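Side-chain contact in Vv2_1132 (Vibrio vulnificus CMCP6, PDB 5Y9S), which is a LysR-type transcriptional regulator that probably binds DNA through an N-terminal winged helix-turn-helix domain and assembles as a tetramer: residues 24-29 / 61-66. Numbering follows the deposited sequence.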
loop_
_atom_site.group_PDB
_atom_site.type_symbol
_atom_site.label_atom_id
_atom_site.label_comp_id
_atom_site.label_asym_id
_atom_site.label_seq_id
_atom_site.Cartn_x
_atom_site.Cartn_y
_atom_site.Cartn_z
ATOM N N GLY D 24 17.542 1.751 20.663
ATOM C CA GLY D 24 16.816 1.058 21.706
ATOM C C GLY D 24 16.134 1.925 22.746
ATOM O O GLY D 24 15.613 1.378 23.726
ATOM N N ASN D 25 16.117 3.249 22.588
ATOM C CA ASN D 25 15.800 4.077 23.738
ATOM C C ASN D 25 15.205 5.411 23.307
ATOM O O ASN D 25 15.377 5.868 22.169
ATOM C CB ASN D 25 17.046 4.293 24.621
ATOM C CG ASN D 25 17.961 5.364 24.081
ATOM O OD1 ASN D 25 17.836 6.535 24.431
ATOM N ND2 ASN D 25 18.887 4.973 23.215
ATOM N N PHE D 26 14.514 6.047 24.263
ATOM C CA PHE D 26 13.763 7.264 23.965
ATOM C C PHE D 26 14.689 8.412 23.619
ATOM O O PHE D 26 14.436 9.154 22.668
ATOM C CB PHE D 26 12.872 7.637 25.152
ATOM C CG PHE D 26 11.595 6.863 25.192
ATOM C CD1 PHE D 26 11.542 5.612 25.804
ATOM C CD2 PHE D 26 10.464 7.350 24.567
ATOM C CE1 PHE D 26 10.367 4.874 25.799
ATOM C CE2 PHE D 26 9.293 6.619 24.564
ATOM C CZ PHE D 26 9.243 5.384 25.177
ATOM N N SER D 27 15.766 8.568 24.388
ATOM C CA SER D 27 16.646 9.708 24.206
ATOM C C SER D 27 17.241 9.718 22.802
ATOM O O SER D 27 17.201 10.743 22.106
ATOM C CB SER D 27 17.739 9.688 25.274
ATOM O OG SER D 27 18.500 10.870 25.193
ATOM N N ALA D 28 17.794 8.579 22.365
ATOM C CA ALA D 28 18.354 8.499 21.018
ATOM C C ALA D 28 17.272 8.679 19.961
ATOM O O ALA D 28 17.459 9.419 18.981
ATOM C CB ALA D 28 19.065 7.163 20.833
ATOM N N ALA D 29 16.123 8.027 20.156
ATOM C CA ALA D 29 15.027 8.170 19.203
ATOM C C ALA D 29 14.556 9.617 19.108
ATOM O O ALA D 29 14.237 10.102 18.014
ATOM C CB ALA D 29 13.874 7.247 19.592
ATOM N N TYR D 61 15.004 -3.577 28.732
ATOM C CA TYR D 61 16.197 -2.782 28.449
ATOM C C TYR D 61 17.138 -3.637 27.610
ATOM O O TYR D 61 17.655 -4.652 28.123
ATOM C CB TYR D 61 16.859 -2.347 29.755
ATOM C CG TYR D 61 17.988 -1.327 29.640
ATOM C CD1 TYR D 61 19.249 -1.692 29.168
ATOM C CD2 TYR D 61 17.802 -0.004 30.052
ATOM C CE1 TYR D 61 20.287 -0.762 29.082
ATOM C CE2 TYR D 61 18.832 0.931 29.969
ATOM C CZ TYR D 61 20.070 0.546 29.488
ATOM O OH TYR D 61 21.091 1.467 29.407
ATOM N N PRO D 62 17.362 -3.313 26.325
ATOM C CA PRO D 62 16.708 -2.256 25.528
ATOM C C PRO D 62 15.192 -2.448 25.358
ATOM O O PRO D 62 14.637 -3.504 25.673
ATOM C CB PRO D 62 17.404 -2.349 24.156
ATOM C CG PRO D 62 17.993 -3.727 24.096
ATOM C CD PRO D 62 18.376 -4.043 25.543
ATOM N N ILE D 63 14.526 -1.419 24.857
ATOM C CA ILE D 63 13.078 -1.452 24.735
ATOM C C ILE D 63 12.730 -2.332 23.549
ATOM O O ILE D 63 13.352 -2.231 22.485
ATOM C CB ILE D 63 12.519 -0.029 24.592
ATOM C CG1 ILE D 63 12.857 0.752 25.860
ATOM C CG2 ILE D 63 10.997 -0.035 24.294
ATOM C CD1 ILE D 63 11.905 1.831 26.198
ATOM N N THR D 64 11.767 -3.229 23.739
ATOM C CA THR D 64 11.360 -4.156 22.698
ATOM C C THR D 64 9.925 -3.846 22.307
ATOM O O THR D 64 9.223 -3.085 22.987
ATOM C CB THR D 64 11.499 -5.609 23.172
ATOM O OG1 THR D 64 10.883 -5.746 24.455
ATOM C CG2 THR D 64 12.981 -5.989 23.293
ATOM N N LEU D 65 9.491 -4.439 21.198
ATOM C CA LEU D 65 8.100 -4.328 20.786
ATOM C C LEU D 65 7.257 -5.373 21.511
ATOM O O LEU D 65 7.752 -6.444 21.873
ATOM C CB LEU D 65 7.976 -4.506 19.278
ATOM C CG LEU D 65 8.800 -3.598 18.364
ATOM C CD1 LEU D 65 8.768 -4.208 16.997
ATOM C CD2 LEU D 65 8.220 -2.183 18.335
ATOM N N THR D 66 5.988 -5.039 21.761
ATOM C CA THR D 66 5.023 -6.033 22.221
ATOM C C THR D 66 4.604 -6.912 21.038
ATOM O O THR D 66 5.009 -6.686 19.902
ATOM C CB THR D 66 3.800 -5.352 22.839
ATOM O OG1 THR D 66 3.137 -4.562 21.832
ATOM C CG2 THR D 66 4.220 -4.453 24.027
#
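Ile63 reaches with its terminal CD1 methyl to the ring of Phe26, meeting CE1 at 3.4 Å and CD1 of the same ring at 3.8 Å. The approach is oblique, and the two side chains cross at about a right angle. In Ile63 the CG1 branch stands anti to the carbonyl carbon (chi1 -62°), and the extended chi2 of -152° carries CD1 out to the aromatic ring, while CB and CG1 pass beside Gly24 O. That oxygen is also where the backbones join: Ile63 N donates to Gly24 O at 3.2 Å, with an N-H...O angle of 165°. One residue thus pairs a polar backbone tie with an apolar side-chain touch. Pro62, entered through a cis peptide bond, lies beside Gly24, where the CA atoms of the two segments come nearest.

The helix that carries Phe26 is capped at its start by Asn25, whose OD1 accepts from Ala28 N at 2.9 Å, the donor lying above the amide plane. Beyond the pair, Phe26 also packs on Leu20 and on Phe40 of helix 37-51, and Ile63 on Phe56. The contact therefore joins the turn before helix 26-32, the first helix of the helix-turn-helix, and the first residues of that helix to the wing loop just ahead of strand 64-65, which pairs with 56-57, as in the winged helix-turn-helix domain of LysR-type regulators.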